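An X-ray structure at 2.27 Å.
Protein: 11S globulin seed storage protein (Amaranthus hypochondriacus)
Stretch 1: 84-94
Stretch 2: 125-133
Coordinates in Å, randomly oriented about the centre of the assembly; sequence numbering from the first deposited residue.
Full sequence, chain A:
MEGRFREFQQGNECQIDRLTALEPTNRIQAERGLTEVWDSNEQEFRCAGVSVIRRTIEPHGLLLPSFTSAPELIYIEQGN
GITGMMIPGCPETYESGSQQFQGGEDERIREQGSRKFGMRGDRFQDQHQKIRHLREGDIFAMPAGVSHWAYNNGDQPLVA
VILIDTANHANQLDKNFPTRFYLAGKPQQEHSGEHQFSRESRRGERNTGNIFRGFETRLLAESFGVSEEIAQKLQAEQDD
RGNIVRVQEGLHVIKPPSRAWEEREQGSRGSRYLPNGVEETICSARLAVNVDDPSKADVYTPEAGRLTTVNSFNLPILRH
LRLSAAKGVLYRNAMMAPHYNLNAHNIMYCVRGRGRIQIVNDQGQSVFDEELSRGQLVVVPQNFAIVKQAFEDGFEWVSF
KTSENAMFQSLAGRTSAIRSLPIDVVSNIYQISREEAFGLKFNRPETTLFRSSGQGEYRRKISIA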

# COMPACT_ATOMS: atom_id res chain seq x y z
N GLY A 84 -25.28 14.70 -5.75
CA GLY A 84 -24.56 15.74 -5.06
C GLY A 84 -23.42 15.15 -4.25
O GLY A 84 -23.62 14.30 -3.39
N MET A 85 -22.21 15.63 -4.51
CA MET A 85 -21.05 15.27 -3.71
C MET A 85 -20.67 16.41 -2.78
O MET A 85 -20.49 17.54 -3.22
CB MET A 85 -19.90 14.97 -4.65
CG MET A 85 -19.30 13.62 -4.49
SD MET A 85 -18.59 13.24 -6.08
CE MET A 85 -20.12 13.17 -7.00
N MET A 86 -20.57 16.13 -1.48
CA MET A 86 -20.20 17.17 -0.53
C MET A 86 -18.75 17.04 -0.18
O MET A 86 -18.39 16.53 0.88
CB MET A 86 -21.05 17.11 0.74
CG MET A 86 -22.53 17.37 0.52
SD MET A 86 -23.42 15.83 0.24
CE MET A 86 -23.63 15.26 1.93
N ILE A 87 -17.89 17.48 -1.09
CA ILE A 87 -16.47 17.37 -0.85
C ILE A 87 -16.03 18.52 0.03
O ILE A 87 -16.30 19.68 -0.26
CB ILE A 87 -15.69 17.39 -2.15
CG1 ILE A 87 -16.17 16.24 -3.05
CG2 ILE A 87 -14.21 17.28 -1.86
CD1 ILE A 87 -15.79 16.41 -4.54
N PRO A 88 -15.35 18.20 1.14
CA PRO A 88 -14.88 19.19 2.11
C PRO A 88 -13.97 20.21 1.45
O PRO A 88 -12.92 19.84 0.92
CB PRO A 88 -14.08 18.35 3.11
CG PRO A 88 -14.64 17.00 2.98
CD PRO A 88 -14.97 16.83 1.53
N GLY A 89 -14.37 21.48 1.49
CA GLY A 89 -13.51 22.56 1.04
C GLY A 89 -13.93 23.17 -0.29
O GLY A 89 -13.43 24.23 -0.68
N CYS A 90 -14.85 22.50 -0.98
CA CYS A 90 -15.26 22.97 -2.30
C CYS A 90 -16.26 24.11 -2.18
O CYS A 90 -16.95 24.22 -1.17
CB CYS A 90 -15.80 21.81 -3.14
SG CYS A 90 -14.51 20.60 -3.57
N PRO A 91 -16.34 24.96 -3.22
CA PRO A 91 -17.05 26.24 -3.11
C PRO A 91 -18.56 26.06 -3.04
O PRO A 91 -19.10 25.22 -3.76
CB PRO A 91 -16.70 26.94 -4.43
CG PRO A 91 -15.67 26.07 -5.12
CD PRO A 91 -15.90 24.70 -4.59
N GLU A 92 -19.22 26.84 -2.19
CA GLU A 92 -20.66 27.01 -2.29
C GLU A 92 -21.05 27.63 -3.64
O GLU A 92 -20.21 28.07 -4.43
CB GLU A 92 -21.22 27.83 -1.12
CG GLU A 92 -21.14 27.13 0.25
CD GLU A 92 -21.82 25.75 0.28
OE1 GLU A 92 -23.01 25.66 0.67
OE2 GLU A 92 -21.16 24.75 -0.09
N THR A 93 -22.35 27.68 -3.90
CA THR A 93 -22.86 27.99 -5.22
C THR A 93 -24.18 28.73 -5.05
O THR A 93 -24.93 28.45 -4.11
CB THR A 93 -23.08 26.67 -6.00
OG1 THR A 93 -22.12 26.56 -7.06
CG2 THR A 93 -24.51 26.58 -6.55
N TYR A 94 -24.47 29.68 -5.95
CA TYR A 94 -25.70 30.47 -5.83
C TYR A 94 -26.42 30.67 -7.16
O TYR A 94 -27.53 31.22 -7.20
CB TYR A 94 -25.40 31.83 -5.20
CG TYR A 94 -24.17 31.83 -4.32
CD1 TYR A 94 -24.28 31.79 -2.93
CD2 TYR A 94 -22.89 31.88 -4.87
CE1 TYR A 94 -23.16 31.80 -2.13
CE2 TYR A 94 -21.77 31.88 -4.07
CZ TYR A 94 -21.91 31.84 -2.70
OH TYR A 94 -20.79 31.85 -1.90
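Stretch 2 125-133: QDQHQKIRH

Stretch 2 runs antiparallel to stretch 1 and is mostly extended. Stretch 1 enters on a strand that began earlier in the chain, passes through a type II turn from Ile 87 to Cys 90, and extends again to Tyr 94; stretch 2 starts beside this far end and reaches a strand by Arg 132. The CA atoms of Thr 93 and Gln 127 lie 5.1 Å apart, as do those of Glu 92 and Gln 129, while the CA atoms of Gly 84 and Ile 131 are 4.9 Å apart. Between these ends the turn bulges away, with Pro 88 and Gly 89 making no contact. Gly 89 has a positive phi of 107°, where a CB would jam against the preceding carbonyl oxygen.

Direct backbone bonding is sparse: His 128 N gives a weak hydrogen bond to Thr 93 O at 3.5 Å, and Gln 127 CA makes a CA-H...O contact of 3.1 Å with the same Thr 93 O. Near the other end a water bridges the two stretches, accepting from Met 85 N at 3.1 Å and donating to Lys 130 O at 2.6 Å.

Gln 129 has the largest covered area. Its CA-to-CB bond points away, yet the long side chain brings its amide back to the turn. Ile 87 N donates to Gln 129 OE1 at 2.9 Å, and Gln 129 NE2 donates to Ile 87 O at 2.8 Å; a primary amide suits this place because it both accepts and donates. Cys 90 CB packs 3.7 Å from Gln 129 OE1.

Glycine lets Gly 84 CA lie 4.0 Å from Ile 131 CD1; an ideal CB would be only 3.4 Å from that methyl. The flexible thioether of Met 85 places its CE 4.1 Å from Arg 132 CD. At the opposite end, Tyr 94 CD1 meets Gln 127 CG obliquely at 3.4 Å, aromatic carbon against aliphatic chain.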

# COMPACT_ATOMS: atom_id res chain seq x y z
N GLN A 125 -33.33 32.26 -0.96
CA GLN A 125 -32.40 31.61 -1.88
C GLN A 125 -31.67 30.43 -1.23
O GLN A 125 -32.01 30.00 -0.12
CB GLN A 125 -31.39 32.60 -2.44
CG GLN A 125 -31.99 33.65 -3.35
CD GLN A 125 -30.96 34.30 -4.25
OE1 GLN A 125 -31.29 35.05 -5.17
NE2 GLN A 125 -29.69 34.01 -3.98
N ASP A 126 -30.68 29.90 -1.94
CA ASP A 126 -29.98 28.71 -1.47
C ASP A 126 -28.54 28.65 -1.94
O ASP A 126 -28.18 29.19 -2.98
CB ASP A 126 -30.71 27.44 -1.94
CG ASP A 126 -30.34 26.22 -1.11
OD1 ASP A 126 -30.42 25.09 -1.65
OD2 ASP A 126 -29.98 26.39 0.08
N GLN A 127 -27.72 27.99 -1.14
CA GLN A 127 -26.35 27.67 -1.51
C GLN A 127 -26.14 26.18 -1.30
O GLN A 127 -26.57 25.60 -0.30
CB GLN A 127 -25.35 28.43 -0.64
CG GLN A 127 -25.67 29.90 -0.41
CD GLN A 127 -24.89 30.47 0.77
OE1 GLN A 127 -25.38 31.33 1.50
NE2 GLN A 127 -23.66 29.98 0.96
N HIS A 128 -25.48 25.54 -2.26
CA HIS A 128 -25.07 24.16 -2.09
C HIS A 128 -23.87 23.87 -2.98
O HIS A 128 -23.47 24.70 -3.79
CB HIS A 128 -26.23 23.20 -2.36
CG HIS A 128 -27.00 23.49 -3.61
ND1 HIS A 128 -26.47 23.32 -4.87
CD2 HIS A 128 -28.27 23.91 -3.79
CE1 HIS A 128 -27.38 23.63 -5.78
NE2 HIS A 128 -28.48 23.99 -5.15
N GLN A 129 -23.29 22.69 -2.83
CA GLN A 129 -22.13 22.37 -3.64
C GLN A 129 -22.57 21.97 -5.04
O GLN A 129 -23.76 21.84 -5.32
CB GLN A 129 -21.28 21.28 -3.00
CG GLN A 129 -20.27 21.77 -1.97
CD GLN A 129 -19.29 20.68 -1.60
OE1 GLN A 129 -18.86 19.90 -2.47
NE2 GLN A 129 -18.94 20.59 -0.33
N LYS A 130 -21.60 21.79 -5.92
CA LYS A 130 -21.88 21.45 -7.31
C LYS A 130 -22.74 20.19 -7.39
O LYS A 130 -22.42 19.16 -6.79
CB LYS A 130 -20.58 21.26 -8.11
CG LYS A 130 -20.75 20.38 -9.35
CD LYS A 130 -19.97 20.91 -10.55
CE LYS A 130 -18.47 20.81 -10.34
NZ LYS A 130 -17.72 21.43 -11.48
N ILE A 131 -23.83 20.31 -8.12
CA ILE A 131 -24.67 19.19 -8.47
C ILE A 131 -24.15 18.67 -9.79
O ILE A 131 -23.83 19.45 -10.69
CB ILE A 131 -26.12 19.66 -8.66
CG1 ILE A 131 -26.72 20.06 -7.32
CG2 ILE A 131 -26.93 18.57 -9.33
CD1 ILE A 131 -26.43 19.06 -6.18
N ARG A 132 -24.03 17.36 -9.90
CA ARG A 132 -23.55 16.78 -11.14
C ARG A 132 -24.63 15.88 -11.69
O ARG A 132 -25.49 15.42 -10.95
CB ARG A 132 -22.26 16.00 -10.93
CD ARG A 132 -20.00 15.92 -10.03
NE ARG A 132 -18.68 16.53 -9.99
NH1 ARG A 132 -18.94 17.35 -7.87
NH2 ARG A 132 -16.98 17.71 -9.01
N HIS A 133 -24.59 15.64 -12.99
CA HIS A 133 -25.60 14.82 -13.63
C HIS A 133 -25.11 13.39 -13.78
O HIS A 133 -23.94 13.15 -14.01
CB HIS A 133 -25.97 15.41 -14.99
CG HIS A 133 -26.79 16.67 -14.90
ND1 HIS A 133 -28.17 16.66 -14.85
CD2 HIS A 133 -26.42 17.97 -14.83
CE1 HIS A 133 -28.61 17.90 -14.76
NE2 HIS A 133 -27.57 18.72 -14.75
O HOH W 1 -21.43 16.78 -7.30